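Local coordinates for protein endo-pectate lyase (Erwinia chrysanthemi, PDB 3B4N) that cleaves polygalacturonate by calcium-dependent elimination and probably depolymerises methylated pectins as well, acting within the chain, at residues A20-L24 with G36-E41; G262-V268 with Y287-I293. All coordinates share one frame; numbering follows the deposited sequence.

Contact 1 of 2, residues A20-L24 with G36-E41. With EDO (1,2-ethanediol), chain G.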
# COMPACT_ATOMS: atom_id res chain seq x y z
N ALA A 20 -23.19 -9.31 1.10
CA ALA A 20 -21.85 -8.66 1.03
C ALA A 20 -21.47 -8.05 2.37
O ALA A 20 -22.33 -7.84 3.23
CB ALA A 20 -21.85 -7.58 -0.05
N GLN A 21 -20.19 -7.76 2.54
CA GLN A 21 -19.71 -7.17 3.78
C GLN A 21 -18.64 -6.13 3.52
O GLN A 21 -18.00 -6.13 2.46
CB GLN A 21 -19.15 -8.25 4.71
CG GLN A 21 -20.20 -9.19 5.27
CD GLN A 21 -19.60 -10.27 6.15
OE1 GLN A 21 -18.79 -11.08 5.70
NE2 GLN A 21 -20.00 -10.29 7.42
N THR A 22 -18.46 -5.24 4.49
CA THR A 22 -17.45 -4.20 4.41
C THR A 22 -16.78 -4.11 5.78
O THR A 22 -17.47 -4.05 6.80
CB THR A 22 -18.07 -2.83 4.08
OG1 THR A 22 -18.78 -2.92 2.84
CG2 THR A 22 -17.00 -1.76 3.98
N THR A 23 -15.45 -4.14 5.81
CA THR A 23 -14.70 -4.01 7.05
C THR A 23 -13.89 -2.73 6.95
O THR A 23 -13.17 -2.51 5.97
CB THR A 23 -13.76 -5.21 7.29
OG1 THR A 23 -14.54 -6.40 7.48
CG2 THR A 23 -12.91 -4.96 8.53
N LEU A 24 -14.02 -1.89 7.97
CA LEU A 24 -13.35 -0.61 8.03
C LEU A 24 -12.28 -0.55 9.11
O LEU A 24 -12.43 -1.14 10.19
CB LEU A 24 -14.40 0.47 8.31
CG LEU A 24 -13.93 1.93 8.42
CD1 LEU A 24 -13.33 2.36 7.09
CD2 LEU A 24 -15.12 2.84 8.77
N GLY A 36 -9.49 2.99 5.80
CA GLY A 36 -9.17 1.97 4.82
C GLY A 36 -10.20 0.87 5.01
O GLY A 36 -10.47 0.44 6.14
N TRP A 37 -10.81 0.41 3.92
CA TRP A 37 -11.79 -0.65 4.05
C TRP A 37 -11.65 -1.67 2.94
O TRP A 37 -10.99 -1.42 1.93
CB TRP A 37 -13.22 -0.09 4.04
CG TRP A 37 -13.60 0.66 2.78
CD1 TRP A 37 -14.25 0.15 1.68
CD2 TRP A 37 -13.33 2.03 2.48
NE1 TRP A 37 -14.40 1.12 0.72
CE2 TRP A 37 -13.84 2.29 1.18
CE3 TRP A 37 -12.70 3.07 3.18
CZ2 TRP A 37 -13.74 3.54 0.57
CZ3 TRP A 37 -12.60 4.31 2.57
CH2 TRP A 37 -13.11 4.54 1.28
N SER A 38 -12.24 -2.83 3.17
CA SER A 38 -12.28 -3.86 2.15
C SER A 38 -13.75 -4.22 2.04
O SER A 38 -14.51 -4.12 3.00
CB SER A 38 -11.47 -5.10 2.56
OG SER A 38 -12.04 -5.74 3.69
N THR A 39 -14.18 -4.59 0.84
CA THR A 39 -15.56 -4.98 0.64
C THR A 39 -15.58 -6.09 -0.39
O THR A 39 -14.72 -6.15 -1.26
CB THR A 39 -16.44 -3.80 0.15
OG1 THR A 39 -17.80 -4.24 0.03
CG2 THR A 39 -15.97 -3.28 -1.21
N ASP A 40 -16.54 -7.00 -0.26
CA ASP A 40 -16.67 -8.08 -1.23
C ASP A 40 -17.88 -7.84 -2.13
O ASP A 40 -18.31 -8.73 -2.86
CB ASP A 40 -16.77 -9.45 -0.55
CG ASP A 40 -17.80 -9.49 0.54
OD1 ASP A 40 -18.74 -8.68 0.51
OD2 ASP A 40 -17.66 -10.34 1.45
N GLU A 41 -18.45 -6.63 -2.07
CA GLU A 41 -19.57 -6.29 -2.94
C GLU A 41 -18.99 -6.26 -4.35
O GLU A 41 -18.00 -5.58 -4.61
CB GLU A 41 -20.15 -4.91 -2.56
CG GLU A 41 -21.08 -4.32 -3.63
CD GLU A 41 -22.21 -5.26 -4.01
OE1 GLU A 41 -22.49 -5.38 -5.23
OE2 GLU A 41 -22.81 -5.88 -3.11
C1 EDO G . -15.19 -7.46 3.41
O1 EDO G . -13.94 -7.36 2.53
C2 EDO G . -15.06 -8.44 4.58
O2 EDO G . -13.90 -7.93 5.49
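The indole of Trp37 meets Leu24 and Thr22, and both approach it obliquely. Leu24 CD1 lies 4.0 Å from Trp37 CE3, on the six-membered ring. Thr22 CG2 lies 4.1 Å from Trp37 CD1, on the five-membered ring. Trp37 CG sits between its backbone N and carbonyl carbon (chi1 61°), which carries the ring away from 20-24 while CB stays close to the partner strand. The carboxylate of Asp40 is the other flat group. Gln21 N reaches its OD1 on the syn side, 19° out of the carboxylate plane, at 2.7 Å.

The two segments are the open end of the antiparallel hairpin 22-29/32-39, in the N-terminal all-beta region that precedes the right-handed parallel beta-helix. Thr23 and Ser38 are its hydrogen-bonded pair. Thr22-Thr39 and Leu24-Trp37 are non-hydrogen-bonded pairs, with side chains on the face covered by Val88, Val90 and Ser100.

Past the last pair, Gln21 O accepts two bonds. Asp40 N lies nearly along the C=O axis, whereas Thr39 OG1 comes from above the carbonyl plane at 3.1 Å. With chi1 at -177°, Thr39 OG1 is placed both to give to Gln21 O and to take from Glu41 N, so an ST turn ends the strand.

Thr23 and Ser38 project from the other face. There a 1,2-ethanediol, probably from the crystallisation liquor, bonds through O1 to Ser38 OG at 2.8 Å and is also hydrogen-bonded to Asp133 OD2. Its O2 is 2.6 Å from Thr23 OG1. Ser38 OG also hydrogen-bonds Asn163 ND2, on the beta-helix side.

Contact 2 of 2, residues G262-V268 with Y287-I293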
# COMPACT_ATOMS: atom_id res chain seq x y z
N GLY A 262 15.29 -10.54 -14.88
CA GLY A 262 13.94 -10.05 -15.08
C GLY A 262 13.17 -10.91 -16.07
O GLY A 262 13.56 -12.04 -16.34
N PRO A 263 12.08 -10.38 -16.64
CA PRO A 263 11.55 -9.04 -16.38
C PRO A 263 10.67 -8.97 -15.15
O PRO A 263 10.07 -9.97 -14.76
CB PRO A 263 10.76 -8.74 -17.64
CG PRO A 263 10.18 -10.09 -17.98
CD PRO A 263 11.34 -11.03 -17.75
N ARG A 264 10.61 -7.80 -14.54
CA ARG A 264 9.73 -7.58 -13.39
C ARG A 264 8.79 -6.44 -13.80
O ARG A 264 9.22 -5.46 -14.41
CB ARG A 264 10.53 -7.20 -12.15
CG ARG A 264 11.49 -8.29 -11.73
CD ARG A 264 12.07 -8.01 -10.37
NE ARG A 264 12.97 -9.07 -9.94
CZ ARG A 264 14.29 -8.93 -9.83
NH1 ARG A 264 14.87 -7.77 -10.12
NH2 ARG A 264 15.03 -9.93 -9.38
N PHE A 265 7.52 -6.58 -13.47
CA PHE A 265 6.54 -5.59 -13.86
C PHE A 265 5.82 -4.93 -12.72
O PHE A 265 5.55 -5.55 -11.70
CB PHE A 265 5.50 -6.22 -14.79
CG PHE A 265 6.08 -6.90 -15.98
CD1 PHE A 265 6.17 -8.28 -16.03
CD2 PHE A 265 6.53 -6.15 -17.07
CE1 PHE A 265 6.70 -8.92 -17.15
CE2 PHE A 265 7.06 -6.78 -18.19
CZ PHE A 265 7.14 -8.16 -18.23
N LEU A 266 5.51 -3.66 -12.92
CA LEU A 266 4.73 -2.91 -11.95
C LEU A 266 3.54 -2.33 -12.70
O LEU A 266 3.69 -1.78 -13.79
CB LEU A 266 5.54 -1.76 -11.34
CG LEU A 266 4.70 -0.77 -10.52
CD1 LEU A 266 4.22 -1.45 -9.24
CD2 LEU A 266 5.52 0.47 -10.19
N THR A 267 2.35 -2.49 -12.13
CA THR A 267 1.13 -1.94 -12.71
C THR A 267 0.45 -1.12 -11.62
O THR A 267 -0.07 -1.69 -10.66
CB THR A 267 0.14 -3.03 -13.15
OG1 THR A 267 0.76 -3.87 -14.13
CG2 THR A 267 -1.12 -2.41 -13.76
N VAL A 268 0.49 0.20 -11.75
CA VAL A 268 -0.17 1.08 -10.80
C VAL A 268 -1.37 1.71 -11.50
O VAL A 268 -1.22 2.32 -12.56
CB VAL A 268 0.76 2.23 -10.31
CG1 VAL A 268 -0.02 3.18 -9.40
CG2 VAL A 268 1.95 1.66 -9.57
N TYR A 287 17.05 -5.64 -17.88
CA TYR A 287 16.41 -6.92 -17.61
C TYR A 287 14.98 -6.96 -18.16
O TYR A 287 14.25 -7.92 -17.92
CB TYR A 287 16.40 -7.21 -16.11
CG TYR A 287 17.76 -7.55 -15.53
CD1 TYR A 287 18.05 -7.25 -14.20
CD2 TYR A 287 18.74 -8.20 -16.28
CE1 TYR A 287 19.26 -7.60 -13.62
CE2 TYR A 287 19.98 -8.55 -15.71
CZ TYR A 287 20.22 -8.25 -14.38
OH TYR A 287 21.41 -8.61 -13.79
N GLY A 288 14.58 -5.91 -18.87
CA GLY A 288 13.26 -5.87 -19.47
C GLY A 288 12.11 -5.46 -18.57
O GLY A 288 10.95 -5.66 -18.95
N ASP A 289 12.41 -4.91 -17.40
CA ASP A 289 11.35 -4.48 -16.48
C ASP A 289 10.49 -3.39 -17.10
O ASP A 289 10.99 -2.54 -17.84
CB ASP A 289 11.93 -3.88 -15.21
CG ASP A 289 12.77 -4.85 -14.41
OD1 ASP A 289 12.81 -6.07 -14.71
OD2 ASP A 289 13.39 -4.36 -13.46
N VAL A 290 9.21 -3.39 -16.78
CA VAL A 290 8.33 -2.34 -17.28
C VAL A 290 7.38 -1.88 -16.19
O VAL A 290 6.69 -2.71 -15.59
CB VAL A 290 7.48 -2.80 -18.47
CG1 VAL A 290 6.66 -1.60 -18.99
CG2 VAL A 290 8.37 -3.35 -19.58
N ALA A 291 7.36 -0.58 -15.93
CA ALA A 291 6.46 0.00 -14.95
C ALA A 291 5.37 0.72 -15.73
O ALA A 291 5.66 1.60 -16.52
CB ALA A 291 7.19 0.99 -14.06
N THR A 292 4.12 0.33 -15.51
CA THR A 292 2.97 0.94 -16.18
C THR A 292 2.22 1.67 -15.08
O THR A 292 1.63 1.03 -14.20
CB THR A 292 2.12 -0.16 -16.85
OG1 THR A 292 2.93 -0.83 -17.83
CG2 THR A 292 0.90 0.44 -17.53
N ILE A 293 2.22 3.00 -15.15
CA ILE A 293 1.64 3.85 -14.11
C ILE A 293 0.63 4.90 -14.55
O ILE A 293 0.88 5.64 -15.50
CB ILE A 293 2.78 4.61 -13.38
CG1 ILE A 293 3.77 3.62 -12.78
CG2 ILE A 293 2.22 5.53 -12.30
CD1 ILE A 293 5.03 4.29 -12.24
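Arg264 N donates to Asp289 OD1 at 2.8 Å, approaching from above the carboxylate plane, 49° out of it. This bond starts a parallel pairing between successive coils of the right-handed parallel beta-helix. It joins strand 264-268 to the beginning of strand 290-298. Asp289 CG lies beside its backbone N (chi1 -62°), which turns OD1 to the neighbouring coil. OD2 is bound by Ser253 OG and Asn284 N, so both carboxylate oxygens have partners. The guanidinium of Arg264 does not pair directly with Asp289: NH1 is 5.0 Å from Asp289 OD2. It binds the carbonyls of Asn229 and Ser230, and Ser253 OG bridges it to the carboxylate by hydrogen bonds.

Backbone bonds then alternate between the strands: Val290 N to Arg264 O, Leu266 N to Val290 O, Thr292 N to Leu266 O and Val268 N to Thr292 O. The Thr292 bond is nearly straight, 176° at the hydrogen and 2.8 Å from Thr292 N to Leu266 O.

Leu266, Val268, Ala291 and Ile293 point to the buried face. Leu266 CB meets Ala291 CB at 4.2 Å, and Val268 CB is 4.1 Å from Ile293 CG2.

Before the strand, a cis peptide bond precedes Pro263, and Pro263 CB lies 3.4 Å from Gly288 O. On the face away from Leu266, Val290 CB lies at the Phe265 ring edge, in its plane, 3.8 Å from Phe265 CD2.

How the contacts relate
Contact 1 comes first along the chain and closes before contact 2 opens. Their centres are about 29 Å apart and their nearest atoms about 16 Å apart, so they do not touch. They share no sheet. Contact 1 pairs strands 22-29 and 32-39, antiparallel neighbours in a three-stranded sheet of the N-terminal region. Contact 2 joins strands 264-268 and 290-298, parallel neighbours on successive coils of the beta-helix, in the pectate lyase part of the chain. The first is a local hairpin; the second repeats the coil-on-coil pairing that builds the helix. Both lie away from the calcium and zinc sites.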